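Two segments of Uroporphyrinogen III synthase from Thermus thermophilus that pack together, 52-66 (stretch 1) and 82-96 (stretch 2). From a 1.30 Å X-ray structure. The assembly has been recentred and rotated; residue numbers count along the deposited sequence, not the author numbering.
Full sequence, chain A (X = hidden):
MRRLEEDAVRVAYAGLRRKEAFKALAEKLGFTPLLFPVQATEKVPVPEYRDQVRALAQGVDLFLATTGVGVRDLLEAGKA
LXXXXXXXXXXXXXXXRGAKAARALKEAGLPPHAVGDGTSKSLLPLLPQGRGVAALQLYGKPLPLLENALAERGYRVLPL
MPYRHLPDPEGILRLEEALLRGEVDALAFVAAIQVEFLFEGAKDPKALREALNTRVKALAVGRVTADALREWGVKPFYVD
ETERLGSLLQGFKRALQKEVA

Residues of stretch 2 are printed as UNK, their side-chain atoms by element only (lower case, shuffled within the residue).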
ATOM      1  N   GLN A  52       6.353  20.014  10.438  1.00 16.14           N
ATOM      2  CA  GLN A  52       7.157  19.175   9.541  1.00 15.10           C
ATOM      3  C   GLN A  52       7.211  19.790   8.140  1.00 14.00           C
ATOM      4  O   GLN A  52       8.252  19.762   7.504  1.00 13.61           O
ATOM      5  CB  GLN A  52       6.541  17.804   9.418  1.00 17.55           C
ATOM      6  CG  GLN A  52       6.246  17.103  10.780  1.00 26.83           C
ATOM      7  CD  GLN A  52       7.438  17.029  11.679  1.00 38.14           C
ATOM      8  OE1 GLN A  52       8.470  16.431  11.337  1.00 39.78           O
ATOM      9  NE2 GLN A  52       7.302  17.609  12.880  1.00 37.53           N
ATOM     10  N   VAL A  53       6.088  20.368   7.687  1.00 13.87           N
ATOM     11  CA  VAL A  53       6.056  20.989   6.355  1.00 12.66           C
ATOM     12  C   VAL A  53       6.949  22.221   6.338  1.00 11.97           C
ATOM     13  O   VAL A  53       7.687  22.466   5.370  1.00 13.30           O
ATOM     14  CB  VAL A  53       4.614  21.339   5.922  1.00 13.61           C
ATOM     15  CG1 VAL A  53       4.702  21.798   4.435  1.00 13.32           C
ATOM     16  CG2 VAL A  53       3.684  20.094   5.970  1.00 13.82           C
ATOM     17  N   ARG A  54       6.924  23.003   7.420  1.00 13.93           N
ATOM     18  CA  ARG A  54       7.811  24.187   7.502  1.00 16.53           C
ATOM     19  C   ARG A  54       9.297  23.790   7.443  1.00 15.26           C
ATOM     20  O   ARG A  54      10.113  24.443   6.775  1.00 17.92           O
ATOM     21  CB  ARG A  54       7.568  24.957   8.807  1.00 20.01           C
ATOM     22  CG  ARG A  54       6.236  25.679   8.830  1.00 25.30           C
ATOM     23  CD  ARG A  54       5.998  26.389  10.185  1.00 34.71           C
ATOM     24  NE  ARG A  54       4.877  27.315  10.088  1.00 43.32           N
ATOM     25  CZ  ARG A  54       4.828  28.361   9.257  1.00 46.86           C
ATOM     26  NH1 ARG A  54       3.753  29.138   9.241  1.00 52.56           N
ATOM     27  NH2 ARG A  54       5.851  28.645   8.449  1.00 48.78           N
ATOM     28  N   ALA A  55       9.603  22.685   8.132  1.00 15.72           N
ATOM     29  CA  ALA A  55      10.964  22.181   8.109  1.00 16.20           C
ATOM     30  C   ALA A  55      11.363  21.786   6.685  1.00 15.88           C
ATOM     31  O   ALA A  55      12.493  22.069   6.217  1.00 17.54           O
ATOM     32  CB  ALA A  55      11.126  21.001   9.069  1.00 17.00           C
ATOM     33  N   LEU A  56      10.466  21.063   5.985  1.00 13.11           N
ATOM     34  CA  LEU A  56      10.769  20.714   4.603  1.00 12.86           C
ATOM     35  C   LEU A  56      11.002  21.983   3.761  1.00 14.51           C
ATOM     36  O   LEU A  56      11.888  22.033   2.870  1.00 13.94           O
ATOM     37  CB  LEU A  56       9.599  19.907   4.011  1.00 12.16           C
ATOM     38  CG  LEU A  56       9.636  19.595   2.553  1.00 10.57           C
ATOM     39  CD1 LEU A  56      10.862  18.720   2.260  1.00 14.62           C
ATOM     40  CD2 LEU A  56       8.336  18.848   2.174  1.00 12.80           C
ATOM     41  N   ALA A  57      10.213  23.047   4.014  1.00 13.25           N
ATOM     42  CA  ALA A  57      10.349  24.276   3.213  1.00 12.69           C
ATOM     43  C   ALA A  57      11.715  24.996   3.420  1.00 14.77           C
ATOM     44  O   ALA A  57      12.066  25.860   2.633  1.00 17.86           O
ATOM     45  CB  ALA A  57       9.156  25.248   3.563  1.00 15.32           C
ATOM     46  N   GLN A  58      12.411  24.629   4.474  1.00 16.91           N
ATOM     47  CA  GLN A  58      13.745  25.196   4.766  1.00 18.85           C
ATOM     48  C   GLN A  58      14.826  24.496   3.928  1.00 20.18           C
ATOM     49  O   GLN A  58      15.972  24.959   3.913  1.00 21.35           O
ATOM     50  CB  GLN A  58      14.094  24.997   6.237  1.00 21.81           C
ATOM     51  CG  GLN A  58      13.130  25.628   7.184  1.00 29.61           C
ATOM     52  CD  GLN A  58      12.994  27.078   6.917  1.00 36.84           C
ATOM     53  OE1 GLN A  58      13.984  27.828   6.883  1.00 42.65           O
ATOM     54  NE2 GLN A  58      11.769  27.503   6.708  1.00 39.47           N
ATOM     55  N   GLY A  59      14.469  23.421   3.212  1.00 16.46           N
ATOM     56  CA  GLY A  59      15.426  22.702   2.391  1.00 16.95           C
ATOM     57  C   GLY A  59      15.843  21.381   3.055  1.00 14.40           C
ATOM     58  O   GLY A  59      16.058  21.247   4.279  1.00 16.17           O
ATOM     59  N   VAL A  60      15.972  20.365   2.186  1.00 12.80           N
ATOM     60  CA  VAL A  60      16.415  19.016   2.592  1.00 12.55           C
ATOM     61  C   VAL A  60      17.359  18.471   1.517  1.00 11.12           C
ATOM     62  O   VAL A  60      17.337  18.911   0.361  1.00 15.17           O
ATOM     63  CB  VAL A  60      15.219  18.018   2.769  1.00 14.13           C
ATOM     64  CG1 VAL A  60      14.289  18.524   3.868  1.00 13.13           C
ATOM     65  CG2 VAL A  60      14.448  17.837   1.478  1.00 12.96           C
ATOM     66  N   ASP A  61      18.118  17.473   1.924  1.00 12.55           N
ATOM     67  CA  ASP A  61      19.066  16.907   0.968  1.00 13.43           C
ATOM     68  C   ASP A  61      18.483  15.797   0.160  1.00 11.09           C
ATOM     69  O   ASP A  61      18.855  15.602  -0.990  1.00 13.32           O
ATOM     70  CB  ASP A  61      20.268  16.452   1.780  1.00 13.89           C
ATOM     71  CG  ASP A  61      20.892  17.613   2.465  1.00 17.34           C
ATOM     72  OD1 ASP A  61      21.512  18.415   1.744  1.00 20.32           O
ATOM     73  OD2 ASP A  61      20.651  17.788   3.691  1.00 19.77           O
ATOM     74  N   LEU A  62      17.531  15.095   0.757  1.00 11.52           N
ATOM     75  CA  LEU A  62      16.910  13.967   0.098  1.00 12.73           C
ATOM     76  C   LEU A  62      15.428  13.975   0.445  1.00  9.38           C
ATOM     77  O   LEU A  62      15.028  14.314   1.565  1.00 10.46           O
ATOM     78  CB  LEU A  62      17.570  12.670   0.580  1.00 14.67           C
ATOM     79  CG  LEU A  62      17.179  11.352  -0.065  1.00 14.24           C
ATOM     80  CD1 LEU A  62      18.400  10.403   0.011  1.00 21.19           C
ATOM     81  CD2 LEU A  62      16.008  10.790   0.589  1.00 16.81           C
ATOM     82  N   PHE A  63      14.627  13.607  -0.536  1.00  8.74           N
ATOM     83  CA  PHE A  63      13.190  13.457  -0.360  1.00  7.90           C
ATOM     84  C   PHE A  63      12.806  12.082  -0.870  1.00  8.07           C
ATOM     85  O   PHE A  63      13.051  11.718  -2.002  1.00 10.31           O
ATOM     86  CB  PHE A  63      12.422  14.541  -1.157  1.00 10.01           C
ATOM     87  CG  PHE A  63      10.906  14.406  -1.041  1.00 11.11           C
ATOM     88  CD1 PHE A  63      10.245  14.712   0.159  1.00 16.93           C
ATOM     89  CD2 PHE A  63      10.159  13.912  -2.091  1.00 12.29           C
ATOM     90  CE1 PHE A  63       8.827  14.493   0.281  1.00 15.64           C
ATOM     91  CE2 PHE A  63       8.783  13.713  -1.972  1.00 13.45           C
ATOM     92  CZ  PHE A  63       8.129  13.984  -0.815  1.00 14.44           C
ATOM     93  N   LEU A  64      12.167  11.299  -0.022  1.00  8.21           N
ATOM     94  CA  LEU A  64      11.739   9.964  -0.346  1.00  9.23           C
ATOM     95  C   LEU A  64      10.197   9.867  -0.312  1.00  8.66           C
ATOM     96  O   LEU A  64       9.566  10.001   0.796  1.00 10.73           O
ATOM     97  CB  LEU A  64      12.384   8.961   0.608  1.00 11.52           C
ATOM     98  CG  LEU A  64      12.426   7.474   0.172  1.00 13.48           C
ATOM     99  CD1 LEU A  64      13.385   6.781   1.125  1.00 17.27           C
ATOM    100  CD2 LEU A  64      11.063   6.793   0.181  1.00 16.74           C
ATOM    101  N   ALA A  65       9.609   9.678  -1.476  1.00  8.85           N
ATOM    102  CA  ALA A  65       8.165   9.530  -1.606  1.00  8.07           C
ATOM    103  C   ALA A  65       7.795   8.057  -1.642  1.00  8.99           C
ATOM    104  O   ALA A  65       8.376   7.323  -2.444  1.00  9.49           O
ATOM    105  CB  ALA A  65       7.697  10.175  -2.938  1.00 10.62           C
ATOM    106  N   THR A  66       6.768   7.684  -0.878  1.00  8.71           N
ATOM    107  CA  THR A  66       6.319   6.320  -0.877  1.00  8.76           C
ATOM    108  C   THR A  66       5.030   6.138  -1.605  1.00 10.44           C
ATOM    109  O   THR A  66       4.826   5.035  -2.167  1.00 12.09           O
ATOM    110  CB  THR A  66       6.175   5.766   0.554  1.00 11.35           C
ATOM    111  OG1 THR A  66       5.257   6.583   1.321  1.00 10.02           O
ATOM    112  CG2 THR A  66       7.524   5.717   1.272  1.00 12.10           C
ATOM    113  N   UNK A  82       0.867  28.299   2.714  1.00 12.09           N
ATOM    114  CA  UNK A  82       1.594  29.423   2.169  1.00 15.20           C
ATOM    115  C   UNK A  82       3.089  29.194   2.094  1.00 15.94           C
ATOM    116  O   UNK A  82       3.869  30.144   2.210  1.00 18.81           O
ATOM    117  N   UNK A  83       3.513  27.954   1.804  1.00 15.75           N
ATOM    118  CA  UNK A  83       4.923  27.636   1.747  1.00 17.41           C
ATOM    119  C   UNK A  83       5.329  27.191   0.367  1.00 17.79           C
ATOM    120  O   UNK A  83       4.556  26.610  -0.366  1.00 22.01           O
ATOM    121  c   UNK A  83       5.040  26.801   4.211  1.00 17.89           C
ATOM    122  c   UNK A  83       6.065  27.837   4.696  1.00 20.75           C
ATOM    123  c   UNK A  83       5.217  26.524   2.739  1.00 17.76           C
ATOM    124  c   UNK A  83       5.167  25.498   4.978  1.00 21.42           C
ATOM    125  N   UNK A  84       6.562  27.492   0.004  1.00 18.15           N
ATOM    126  CA  UNK A  84       7.073  27.041  -1.246  1.00 18.78           C
ATOM    127  C   UNK A  84       7.814  25.725  -1.025  1.00 15.87           C
ATOM    128  O   UNK A  84       8.889  25.686  -0.376  1.00 16.12           O
ATOM    129  o   UNK A  84      10.065  27.919  -3.020  1.00 36.06           O
ATOM    130  c   UNK A  84       8.030  28.080  -1.833  1.00 18.66           C
ATOM    131  c   UNK A  84       8.887  27.512  -2.927  1.00 24.89           C
ATOM    132  o   UNK A  84       8.383  26.679  -3.713  1.00 25.88           O
ATOM    133  N   UNK A  85       7.198  24.644  -1.534  1.00 14.77           N
ATOM    134  CA  UNK A  85       7.831  23.317  -1.429  1.00 13.38           C
ATOM    135  C   UNK A  85       8.478  22.942  -2.745  1.00 16.25           C
ATOM    136  O   UNK A  85       9.400  22.115  -2.761  1.00 15.73           O
ATOM    137  c   UNK A  85       5.227  21.265   0.575  1.00 12.86           C
ATOM    138  c   UNK A  85       7.110  22.606   1.437  1.00 15.16           C
ATOM    139  c   UNK A  85       6.777  22.281  -1.046  1.00 14.43           C
ATOM    140  c   UNK A  85       6.119  22.475   0.312  1.00 11.69           C
ATOM    141  N   UNK A  86       8.050  23.526  -3.844  1.00 16.78           N
ATOM    142  CA  UNK A  86       8.645  23.136  -5.129  1.00 19.81           C
ATOM    143  C   UNK A  86      10.107  23.492  -5.213  1.00 18.50           C
ATOM    144  O   UNK A  86      10.907  22.709  -5.752  1.00 19.13           O
ATOM    145  o   UNK A  86       5.934  23.605  -8.688  1.00 42.42           O
ATOM    146  c   UNK A  86       5.654  23.972  -7.534  1.00 36.47           C
ATOM    147  o   UNK A  86       4.772  24.823  -7.307  1.00 48.74           O
ATOM    148  c   UNK A  86       6.424  23.357  -6.364  1.00 32.78           C
ATOM    149  c   UNK A  86       7.887  23.782  -6.313  1.00 22.42           C
ATOM    150  N   UNK A  87      10.484  24.655  -4.666  1.00 18.38           N
ATOM    151  CA  UNK A  87      11.875  25.055  -4.690  1.00 19.42           C
ATOM    152  C   UNK A  87      12.757  24.049  -3.945  1.00 19.70           C
ATOM    153  O   UNK A  87      13.734  23.525  -4.465  1.00 20.15           O
ATOM    154  N   UNK A  88      12.486  23.797  -2.657  1.00 18.01           N
ATOM    155  CA  UNK A  88      13.279  22.844  -1.866  1.00 17.86           C
ATOM    156  C   UNK A  88      13.270  21.449  -2.508  1.00 14.60           C
ATOM    157  O   UNK A  88      14.293  20.759  -2.578  1.00 14.66           O
ATOM    158  c   UNK A  88      11.907  24.169  -0.466  1.00 21.44           C
ATOM    159  c   UNK A  88      11.512  24.548  -1.842  1.00 18.56           C
ATOM    160  c   UNK A  88      12.578  22.822  -0.516  1.00 21.61           C
ATOM    161  N   UNK A  89      12.118  21.006  -2.958  1.00 14.71           N
ATOM    162  CA  UNK A  89      12.045  19.691  -3.596  1.00 14.06           C
ATOM    163  C   UNK A  89      12.838  19.613  -4.898  1.00 14.58           C
ATOM    164  O   UNK A  89      13.450  18.565  -5.209  1.00 13.22           O
ATOM    165  c   UNK A  89      10.408  17.686  -1.896  1.00 19.20           C
ATOM    166  c   UNK A  89       9.883  18.902  -2.503  1.00 17.85           C
ATOM    167  c   UNK A  89       8.385  18.785  -2.777  1.00 20.14           C
ATOM    168  c   UNK A  89      10.608  19.242  -3.832  1.00 12.95           C
ATOM    169  N   UNK A  90      12.903  20.724  -5.623  1.00 14.80           N
ATOM    170  CA  UNK A  90      13.674  20.729  -6.881  1.00 11.92           C
ATOM    171  C   UNK A  90      15.147  20.546  -6.609  1.00 17.63           C
ATOM    172  O   UNK A  90      15.871  19.909  -7.419  1.00 19.22           O
ATOM    173  c   UNK A  90      13.467  22.029  -7.583  1.00 15.47           C
ATOM    174  N   UNK A  91      15.606  21.086  -5.486  1.00 14.09           N
ATOM    175  CA  UNK A  91      17.010  20.973  -5.149  1.00 15.27           C
ATOM    176  C   UNK A  91      17.358  19.622  -4.506  1.00 17.58           C
ATOM    177  O   UNK A  91      18.501  19.156  -4.608  1.00 19.87           O
ATOM    178  c   UNK A  91      17.421  22.113  -4.227  1.00 16.59           C
ATOM    179  n   UNK A  91      17.970  27.121  -4.005  1.00 44.11           N
ATOM    180  c   UNK A  91      17.558  24.664  -4.044  1.00 33.38           C
ATOM    181  c   UNK A  91      17.418  25.979  -4.808  1.00 36.31           C
ATOM    182  c   UNK A  91      17.279  23.484  -4.946  1.00 24.46           C
ATOM    183  N   UNK A  92      16.400  18.956  -3.872  1.00 13.38           N
ATOM    184  CA  UNK A  92      16.689  17.713  -3.235  1.00 11.42           C
ATOM    185  C   UNK A  92      16.902  16.546  -4.246  1.00 10.01           C
ATOM    186  O   UNK A  92      16.406  16.598  -5.371  1.00 11.78           O
ATOM    187  c   UNK A  92      15.485  17.365  -2.322  1.00 13.05           C
ATOM    188  N   UNK A  93      17.610  15.529  -3.759  1.00 11.28           N
ATOM    189  CA  UNK A  93      17.747  14.273  -4.501  1.00 10.00           C
ATOM    190  C   UNK A  93      16.392  13.583  -4.202  1.00  9.35           C
ATOM    191  O   UNK A  93      16.047  13.381  -3.026  1.00 10.82           O
ATOM    192  c   UNK A  93      19.074   9.794  -4.972  1.00 12.90           C
ATOM    193  c   UNK A  93      19.175  12.207  -4.737  1.00  9.90           C
ATOM    194  c   UNK A  93      19.767  12.269  -6.010  1.00 10.92           C
ATOM    195  c   UNK A  93      18.838  10.991  -4.222  1.00 10.53           C
ATOM    196  c   UNK A  93      19.681   9.868  -6.250  1.00 11.07           C
ATOM    197  c   UNK A  93      18.908  13.445  -3.975  1.00 10.86           C
ATOM    198  c   UNK A  93      20.013  11.065  -6.735  1.00 11.41           C
ATOM    199  N   UNK A  94      15.677  13.215  -5.235  1.00  9.51           N
ATOM    200  CA  UNK A  94      14.329  12.685  -5.065  1.00  9.21           C
ATOM    201  C   UNK A  94      14.241  11.239  -5.393  1.00  9.07           C
ATOM    202  O   UNK A  94      14.618  10.818  -6.509  1.00 10.16           O
ATOM    203  c   UNK A  94      12.320  15.723  -6.530  1.00 12.40           C
ATOM    204  c   UNK A  94      13.387  13.483  -5.941  1.00 10.21           C
ATOM    205  n   UNK A  94      13.827  16.324  -9.807  1.00 15.49           N
ATOM    206  n   UNK A  94      14.282  17.365  -7.755  1.00 13.96           N
ATOM    207  c   UNK A  94      13.603  16.473  -8.486  1.00 12.11           C
ATOM    208  n   UNK A  94      12.677  15.685  -7.933  1.00 13.13           N
ATOM    209  c   UNK A  94      13.305  14.973  -5.601  1.00 10.59           C
ATOM    210  N   UNK A  95      13.727  10.444  -4.464  1.00 10.42           N
ATOM    211  CA  UNK A  95      13.492   9.029  -4.665  1.00  9.39           C
ATOM    212  C   UNK A  95      12.042   8.661  -4.589  1.00 10.72           C
ATOM    213  O   UNK A  95      11.298   9.229  -3.743  1.00 13.12           O
ATOM    214  c   UNK A  95      15.692   8.235  -3.644  1.00 15.03           C
ATOM    215  c   UNK A  95      14.183   8.219  -3.607  1.00 13.91           C
ATOM    216  c   UNK A  95      16.243   7.534  -2.443  1.00 19.84           C
ATOM    217  c   UNK A  95      16.231   7.567  -4.962  1.00 17.50           C
ATOM    218  N   UNK A  96      11.577   7.765  -5.434  1.00  9.63           N
ATOM    219  CA  UNK A  96      10.178   7.277  -5.315  1.00  9.19           C
ATOM    220  C   UNK A  96      10.267   5.795  -5.075  1.00  9.93           C
ATOM    221  O   UNK A  96      11.024   5.072  -5.715  1.00 10.88           O
ATOM    222  c   UNK A  96       9.456   7.581  -6.560  1.00 10.38           C
TER
HETATM  223  O   HOH W   1      10.723  27.368   0.730  1.00 25.43           O
HETATM  224  O   HOH W   2      16.121  21.407  -0.639  1.00 19.30           O
HETATM  225  O   HOH W   3      20.428  17.575  -2.503  1.00 30.62           O

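Position 82 has no side-chain atoms, and its positive phi would jam a CB against the preceding carbonyl: Gly82, closing a helix in a Schellman motif. Position 83 carries four carbons forked at the second, pointing toward stretch 1, which makes it Leu83; its CD1 lies 3.8 Å from Val53 CG1, and its CD2 lies 3.8 Å from Arg54 NH2. At 84, two carbons end in two oxygens: Asp84, whose OD1 accepts from the backbone N of 87 at 3.1 Å and caps the coming helix. Position 85 again has four carbons forked at the second; Leu85 sets CD2 3.9 Å from Val53 CG1 and 4.0 Å from both Leu56 CD2 and Ala57 CB.

Position 86, three carbons with two oxygens on the third, is Glu86, free of stretch 1. Position 87 has no side chain, and a CB would come within 2.7 Å of Asp84 OD2, so Gly87 leaves room for the cap. At 88 three carbons close a ring onto the backbone N. This is Pro88, with CB 3.5 Å from Leu56 O and CG 3.5 Å from Ala57 O. Position 89, another four-carbon fork, is Leu89; its CD2 sits over one face of the Phe63 ring, 3.7 Å from the centroid.

A single carbon at 90 gives Ala90, out of reach. Four carbons in a row ending in nitrogen at 91 give Lys91, its end leading away. The lone carbon at 92 points toward stretch 1: Ala92, its CB 3.6 Å from Val60 O. One carbon and a six-carbon ring at 93 make Phe93, with CD2 4.3 Å from Leu62 CD1. Position 94 has three carbons, a nitrogen, and a carbon bearing two more nitrogens; Arg94 turns back so that NH2 donates to Leu89 O at 2.9 Å. The four-carbon fork at 95 is Leu95, its CB 4.2 Å from Leu64 CG. One carbon at 96 gives Ala96, paired with Ala65.

Parallel strands zip through backbone bonds: Phe93 N to Asp61 O (3.0 Å), Phe63 N to Phe93 O, Leu95 N to Phe63 O and Ala65 N to Leu95 O (each 2.9 Å). Pairing leaves Leu62, Leu64, Phe93 and Leu95 on one face, and Phe63, Ala65, Arg94 and Ala96 on the other. Before the strands, the helices cross at 59°; Pro88 and Leu89 meet the first helix near its end, while Leu83 and Leu85, ahead of the second, pack on Val53 and Ala57. Water 1 donates to Ala57 O (2.8 Å) and Asp84 O (2.7 Å), bridging carbonyls that cannot bond each other.

Stretch 2 (82-96) GLDLEGPLAKAFRLA
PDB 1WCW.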